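Local coordinates for possible transcriptional regulatory arsR-family protein (Mycobacterium bovis, PDB 3GW2) that probably binds DNA as a dimeric winged helix-turn-helix transcriptional regulator and takes part in a network that coordinates tolerance to the antitubercular drug bedaquiline, at residues 20-25 with 65-70; 28-33 with 42-47. All blocks are in the same frame, centred on the assembly; numbering follows the deposited sequence.

Both contacts belong to one winged helix-turn-helix subunit of a dimer, with centres about 13 Å apart. Interaction 1 joins the end of helix 11-22 to the link between helix 52-64 and strand 68-73, about 4 Å from the centre of the chain. Interaction 2, about 9 Å from that centre, packs helix 27-34 on helix 41-48, and in sequence it lies wholly inside the loop that interaction 1 closes. Helix 27-34 joins the two: Leu28 and Leu31 rest on Leu22, and Leu31 also meets Leu67 and Val68. The two contacts are thus continuous through apolar side chains, linking the dimer-facing helix 11-22 to the helix-turn-helix unit, and both touch the second subunit.

Interaction 1 of 2, residues 20-25 with 65-70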
ATOM      1  N   LYS A  20       0.361  -2.016   4.801  1.00 38.96           N
ATOM      2  CA  LYS A  20       0.256  -1.601   6.201  1.00 40.50           C
ATOM      3  C   LYS A  20       1.113  -0.368   6.466  1.00 40.38           C
ATOM      4  O   LYS A  20       0.645   0.581   7.082  1.00 41.26           O
ATOM      5  CB  LYS A  20       0.653  -2.750   7.135  1.00 40.47           C
ATOM      6  CG  LYS A  20       0.473  -2.457   8.633  1.00 42.10           C
ATOM      7  CD  LYS A  20       0.420  -3.767   9.442  1.00 42.18           C
ATOM      8  CE  LYS A  20      -0.032  -3.526  10.888  1.00 46.16           C
ATOM      9  NZ  LYS A  20       0.752  -2.410  11.517  1.00 46.74           N
ATOM     10  N   ALA A  21       2.352  -0.368   5.969  1.00 40.45           N
ATOM     11  CA  ALA A  21       3.246   0.791   6.117  1.00 40.31           C
ATOM     12  C   ALA A  21       2.667   2.050   5.485  1.00 40.50           C
ATOM     13  O   ALA A  21       2.842   3.147   6.017  1.00 40.92           O
ATOM     14  CB  ALA A  21       4.618   0.496   5.523  1.00 40.38           C
ATOM     15  N   LEU A  22       1.978   1.884   4.353  1.00 39.89           N
ATOM     16  CA  LEU A  22       1.432   3.007   3.603  1.00 39.50           C
ATOM     17  C   LEU A  22       0.107   3.489   4.166  1.00 39.33           C
ATOM     18  O   LEU A  22      -0.368   4.560   3.804  1.00 39.60           O
ATOM     19  CB  LEU A  22       1.254   2.627   2.120  1.00 39.54           C
ATOM     20  CG  LEU A  22       2.489   2.487   1.221  1.00 39.40           C
ATOM     21  CD1 LEU A  22       2.135   1.863  -0.155  1.00 39.72           C
ATOM     22  CD2 LEU A  22       3.204   3.819   1.029  1.00 39.93           C
ATOM     23  N   ALA A  23      -0.480   2.703   5.061  1.00 39.25           N
ATOM     24  CA  ALA A  23      -1.872   2.893   5.478  1.00 39.57           C
ATOM     25  C   ALA A  23      -2.077   3.963   6.552  1.00 39.55           C
ATOM     26  O   ALA A  23      -2.947   3.824   7.394  1.00 40.22           O
ATOM     27  CB  ALA A  23      -2.474   1.558   5.944  1.00 39.33           C
ATOM     28  N   ASN A  24      -1.278   5.023   6.516  1.00 39.27           N
ATOM     29  CA  ASN A  24      -1.404   6.111   7.469  1.00 38.74           C
ATOM     30  C   ASN A  24      -0.997   7.402   6.776  1.00 38.32           C
ATOM     31  O   ASN A  24       0.158   7.557   6.371  1.00 37.44           O
ATOM     32  CB  ASN A  24      -0.543   5.829   8.710  1.00 39.42           C
ATOM     33  CG  ASN A  24      -0.685   6.898   9.786  1.00 39.57           C
ATOM     34  OD1 ASN A  24      -0.285   8.045   9.595  1.00 39.50           O
ATOM     35  ND2 ASN A  24      -1.245   6.519  10.925  1.00 40.32           N
ATOM     36  N   GLY A  25      -1.947   8.320   6.635  1.00 37.86           N
ATOM     37  CA  GLY A  25      -1.735   9.526   5.833  1.00 38.57           C
ATOM     38  C   GLY A  25      -0.632  10.422   6.343  1.00 39.14           C
ATOM     39  O   GLY A  25       0.155  10.986   5.566  1.00 39.24           O
ATOM     40  N   GLY A  65       7.666  -2.408   6.535  1.00 32.09           N
ATOM     41  CA  GLY A  65       7.135  -2.523   5.191  1.00 32.07           C
ATOM     42  C   GLY A  65       8.211  -2.421   4.125  1.00 32.46           C
ATOM     43  O   GLY A  65       7.905  -2.422   2.932  1.00 32.72           O
ATOM     44  N   GLY A  66       9.473  -2.328   4.552  1.00 32.62           N
ATOM     45  CA  GLY A  66      10.600  -2.318   3.633  1.00 32.69           C
ATOM     46  C   GLY A  66      10.792  -1.010   2.889  1.00 33.08           C
ATOM     47  O   GLY A  66      11.528  -0.965   1.894  1.00 33.96           O
ATOM     48  N   LEU A  67      10.171   0.056   3.389  1.00 32.55           N
ATOM     49  CA  LEU A  67      10.091   1.323   2.664  1.00 32.37           C
ATOM     50  C   LEU A  67      11.212   2.302   3.022  1.00 32.18           C
ATOM     51  O   LEU A  67      11.528   3.205   2.244  1.00 32.14           O
ATOM     52  CB  LEU A  67       8.723   1.984   2.880  1.00 32.27           C
ATOM     53  CG  LEU A  67       7.474   1.246   2.380  1.00 32.53           C
ATOM     54  CD1 LEU A  67       6.243   2.116   2.560  1.00 32.72           C
ATOM     55  CD2 LEU A  67       7.608   0.802   0.924  1.00 33.12           C
ATOM     56  N   VAL A  68      11.792   2.127   4.205  1.00 31.76           N
ATOM     57  CA  VAL A  68      12.937   2.924   4.634  1.00 31.30           C
ATOM     58  C   VAL A  68      14.034   2.011   5.201  1.00 31.75           C
ATOM     59  O   VAL A  68      13.758   0.872   5.601  1.00 31.26           O
ATOM     60  CB  VAL A  68      12.550   3.998   5.692  1.00 31.40           C
ATOM     61  CG1 VAL A  68      11.606   5.054   5.094  1.00 31.95           C
ATOM     62  CG2 VAL A  68      11.940   3.362   6.951  1.00 29.42           C
ATOM     63  N   GLU A  69      15.272   2.505   5.213  1.00 31.85           N
ATOM     64  CA  GLU A  69      16.359   1.845   5.934  1.00 32.28           C
ATOM     65  C   GLU A  69      16.933   2.811   6.950  1.00 32.41           C
ATOM     66  O   GLU A  69      16.724   4.020   6.839  1.00 31.42           O
ATOM     67  CB  GLU A  69      17.447   1.349   4.983  1.00 32.92           C
ATOM     68  CG  GLU A  69      16.917   0.359   3.957  1.00 35.72           C
ATOM     69  CD  GLU A  69      17.684  -0.936   3.925  1.00 40.98           C
ATOM     70  OE1 GLU A  69      18.864  -0.944   4.343  1.00 43.58           O
ATOM     71  OE2 GLU A  69      17.109  -1.955   3.471  1.00 43.37           O
ATOM     72  N   ALA A  70      17.640   2.270   7.939  1.00 32.64           N
ATOM     73  CA  ALA A  70      18.154   3.051   9.046  1.00 33.65           C
ATOM     74  C   ALA A  70      19.625   2.754   9.287  1.00 34.38           C
ATOM     75  O   ALA A  70      20.102   1.656   9.016  1.00 34.45           O
ATOM     76  CB  ALA A  70      17.352   2.776  10.305  1.00 33.39           C
TER
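Leu67 sends its CD1 methyl into the angle between two neighbouring residues at the end of helix 11-22. CD1 lies 3.7 Å from CB of Ala21 and 3.8 Å from CD2 of Leu22, so one methyl group meets both residues. The side chains of Leu22 and Leu67 cross at about a right angle, and CD1 of Leu67 lies against both CD2 and CG of Leu22. In Leu67, CG is turned anti to the carbonyl carbon, beside the backbone N (chi1 -63°), which turns the branched end of the side chain to the helix. CB of Ala21 also sits 3.9 Å from CA of Gly65. CA of Ala21 and CA of Gly65 are 5.2 Å apart; Gly65 has no side chain to stand between them, which allows this close approach. No hydrogen bond crosses the contact, which is apolar and buried. In the winged helix-turn-helix fold this is where the chain leaves helix 52-64, the last helix of the DNA-binding motif, and enters the wing hairpin. Gly66 makes that exit with positive phi in a Schellman motif. The end of helix 11-22 is fixed from its own side: Arg27 donates to the carbonyl oxygens of Lys20 and Ala21, and OD1 of Asn24 caps the backbone N of Arg27 at the start of helix 27-34. Leu62, Val86 and Leu89 pack on Leu67, as does Val96 of the second subunit, while Leu22 rests on Leu28, Leu31 and Gly19 of the second subunit.

Interaction 2 of 2, residues 28-33 with 42-47; sequences LQILDL and EAIATA
Apolar packing carries the whole contact between helices 27-34 and 41-48, and Ile30, Leu33, Ile44 and Ala47 make it. Ile30 and Ile44 meet where the two backbones are closest, their CA atoms 6.8 Å apart. Their side chains cross at about a right angle: CG2 of Ile44 lies 3.8 Å from CG1 of Ile30 and 4.1 Å from CG2 of Ile30, so one methyl rests against both branches of the opposing isoleucine. Leu33, one turn further on, reaches across to the other helix. With CG anti to the backbone N (chi1 -173°), it brings CD2 to 3.6 Å from CB of Ala47 and 3.8 Å from CA of Ile44, while CD1 also touches the Ala47 methyl. The leucine fork thus lies against positions one turn apart on helix 41-48, on the more solvent-exposed side of the contact, where Ala47 lies at the surface. Ile30 continues inward onto Asn58, Leu59 and Leu62 of helix 52-64.

No hydrogen bond crosses between the two segments. The carbonyl oxygen of Glu42 accepts twice from Thr46, whose backbone N and OG1 approach from opposite faces of the carbonyl plane; OG1, at 3.0 Å from Glu42 O, is tilted 34° out of that plane. Among charged groups, Glu42 forms a salt bridge with Arg76 at the start of strand 76-81.

The segment axes approach to 10.4 Å at an angle of 116° between their N-to-C directions. Helices 27-34, 41-48 and 52-64 form the three-helix unit of the winged helix-turn-helix fold of the ArsR family, in which helix 41-48 opens the helix-turn-helix and helix 52-64 is probably its recognition helix.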
ATOM      1  N   LEU A  28       2.850   9.062   5.736  1.00 38.39           N
ATOM      2  CA  LEU A  28       3.305   9.314   4.361  1.00 37.31           C
ATOM      3  C   LEU A  28       4.075  10.644   4.186  1.00 36.49           C
ATOM      4  O   LEU A  28       4.862  10.807   3.241  1.00 35.53           O
ATOM      5  CB  LEU A  28       2.112   9.265   3.410  1.00 37.80           C
ATOM      6  CG  LEU A  28       1.664   7.903   2.835  1.00 38.88           C
ATOM      7  CD1 LEU A  28       2.049   6.740   3.716  1.00 40.96           C
ATOM      8  CD2 LEU A  28       0.181   7.920   2.605  1.00 38.57           C
ATOM      9  N   GLN A  29       3.829  11.592   5.085  1.00 35.32           N
ATOM     10  CA  GLN A  29       4.594  12.844   5.129  1.00 35.44           C
ATOM     11  C   GLN A  29       6.080  12.567   5.298  1.00 34.71           C
ATOM     12  O   GLN A  29       6.908  13.212   4.667  1.00 34.76           O
ATOM     13  CB  GLN A  29       4.099  13.751   6.257  1.00 35.13           C
ATOM     14  CG  GLN A  29       2.661  14.203   6.071  1.00 36.61           C
ATOM     15  CD  GLN A  29       2.165  15.087   7.195  1.00 38.49           C
ATOM     16  OE1 GLN A  29       0.958  15.206   7.412  1.00 41.68           O
ATOM     17  NE2 GLN A  29       3.086  15.719   7.905  1.00 37.32           N
ATOM     18  N   ILE A  30       6.405  11.581   6.125  1.00 34.74           N
ATOM     19  CA  ILE A  30       7.790  11.143   6.299  1.00 35.03           C
ATOM     20  C   ILE A  30       8.428  10.776   4.972  1.00 35.85           C
ATOM     21  O   ILE A  30       9.563  11.157   4.695  1.00 36.14           O
ATOM     22  CB  ILE A  30       7.904   9.957   7.287  1.00 35.09           C
ATOM     23  CG1 ILE A  30       7.515  10.407   8.711  1.00 34.91           C
ATOM     24  CG2 ILE A  30       9.329   9.390   7.265  1.00 34.67           C
ATOM     25  CD1 ILE A  30       7.335   9.267   9.732  1.00 34.80           C
ATOM     26  N   LEU A  31       7.683  10.056   4.137  1.00 36.47           N
ATOM     27  CA  LEU A  31       8.193   9.635   2.827  1.00 37.29           C
ATOM     28  C   LEU A  31       8.478  10.817   1.917  1.00 37.85           C
ATOM     29  O   LEU A  31       9.528  10.867   1.277  1.00 38.64           O
ATOM     30  CB  LEU A  31       7.244   8.613   2.172  1.00 37.04           C
ATOM     31  CG  LEU A  31       7.203   7.235   2.833  1.00 36.16           C
ATOM     32  CD1 LEU A  31       6.206   6.332   2.117  1.00 37.88           C
ATOM     33  CD2 LEU A  31       8.586   6.582   2.841  1.00 34.13           C
ATOM     34  N   ASP A  32       7.569  11.792   1.887  1.00 39.12           N
ATOM     35  CA  ASP A  32       7.798  13.030   1.126  1.00 40.47           C
ATOM     36  C   ASP A  32       9.011  13.781   1.629  1.00 40.68           C
ATOM     37  O   ASP A  32       9.781  14.333   0.842  1.00 41.18           O
ATOM     38  CB  ASP A  32       6.573  13.944   1.167  1.00 41.11           C
ATOM     39  CG  ASP A  32       5.774  13.894  -0.118  1.00 43.17           C
ATOM     40  OD1 ASP A  32       6.351  14.127  -1.206  1.00 45.74           O
ATOM     41  OD2 ASP A  32       4.562  13.621  -0.055  1.00 47.06           O
ATOM     42  N   LEU A  33       9.197  13.769   2.946  1.00 40.84           N
ATOM     43  CA  LEU A  33      10.323  14.446   3.569  1.00 41.46           C
ATOM     44  C   LEU A  33      11.664  13.802   3.219  1.00 41.71           C
ATOM     45  O   LEU A  33      12.652  14.500   2.978  1.00 42.11           O
ATOM     46  CB  LEU A  33      10.142  14.498   5.087  1.00 40.87           C
ATOM     47  CG  LEU A  33      11.169  15.323   5.844  1.00 42.09           C
ATOM     48  CD1 LEU A  33      10.993  16.826   5.580  1.00 42.77           C
ATOM     49  CD2 LEU A  33      11.077  15.011   7.321  1.00 42.28           C
ATOM     50  N   GLU A  42      15.213  12.929  14.890  1.00 32.25           N
ATOM     51  CA  GLU A  42      14.922  14.210  15.546  1.00 34.06           C
ATOM     52  C   GLU A  42      14.393  15.209  14.520  1.00 32.38           C
ATOM     53  O   GLU A  42      13.365  15.870  14.734  1.00 31.60           O
ATOM     54  CB  GLU A  42      16.198  14.770  16.204  1.00 33.79           C
ATOM     55  CG  GLU A  42      15.997  15.291  17.615  1.00 38.11           C
ATOM     56  CD  GLU A  42      17.116  16.244  18.078  1.00 39.52           C
ATOM     57  OE1 GLU A  42      18.322  15.914  17.908  1.00 44.62           O
ATOM     58  OE2 GLU A  42      16.781  17.334  18.615  1.00 46.09           O
ATOM     59  N   ALA A  43      15.101  15.300  13.390  1.00 32.07           N
ATOM     60  CA  ALA A  43      14.725  16.218  12.310  1.00 31.16           C
ATOM     61  C   ALA A  43      13.369  15.856  11.686  1.00 30.57           C
ATOM     62  O   ALA A  43      12.549  16.740  11.408  1.00 29.53           O
ATOM     63  CB  ALA A  43      15.834  16.285  11.242  1.00 31.72           C
ATOM     64  N   ILE A  44      13.140  14.562  11.479  1.00 30.08           N
ATOM     65  CA  ILE A  44      11.889  14.048  10.907  1.00 30.19           C
ATOM     66  C   ILE A  44      10.703  14.345  11.844  1.00 29.98           C
ATOM     67  O   ILE A  44       9.616  14.740  11.397  1.00 30.34           O
ATOM     68  CB  ILE A  44      11.979  12.511  10.647  1.00 30.45           C
ATOM     69  CG1 ILE A  44      13.006  12.208   9.546  1.00 30.70           C
ATOM     70  CG2 ILE A  44      10.622  11.921  10.264  1.00 30.65           C
ATOM     71  CD1 ILE A  44      13.503  10.770   9.541  1.00 29.89           C
ATOM     72  N   ALA A  45      10.926  14.166  13.137  1.00 29.54           N
ATOM     73  CA  ALA A  45       9.914  14.445  14.154  1.00 29.26           C
ATOM     74  C   ALA A  45       9.543  15.927  14.135  1.00 29.00           C
ATOM     75  O   ALA A  45       8.364  16.293  14.116  1.00 29.47           O
ATOM     76  CB  ALA A  45      10.440  14.057  15.519  1.00 28.85           C
ATOM     77  N   THR A  46      10.564  16.775  14.133  1.00 27.98           N
ATOM     78  CA  THR A  46      10.389  18.223  14.119  1.00 27.31           C
ATOM     79  C   THR A  46       9.709  18.721  12.833  1.00 27.35           C
ATOM     80  O   THR A  46       8.792  19.554  12.888  1.00 26.37           O
ATOM     81  CB  THR A  46      11.738  18.913  14.303  1.00 27.23           C
ATOM     82  OG1 THR A  46      12.294  18.511  15.567  1.00 26.60           O
ATOM     83  CG2 THR A  46      11.585  20.444  14.290  1.00 27.88           C
ATOM     84  N   ALA A  47      10.148  18.197  11.687  1.00 26.90           N
ATOM     85  CA  ALA A  47       9.584  18.590  10.398  1.00 27.64           C
ATOM     86  C   ALA A  47       8.114  18.201  10.267  1.00 27.72           C
ATOM     87  O   ALA A  47       7.335  18.919   9.650  1.00 28.07           O
ATOM     88  CB  ALA A  47      10.399  17.993   9.234  1.00 26.99           C
TER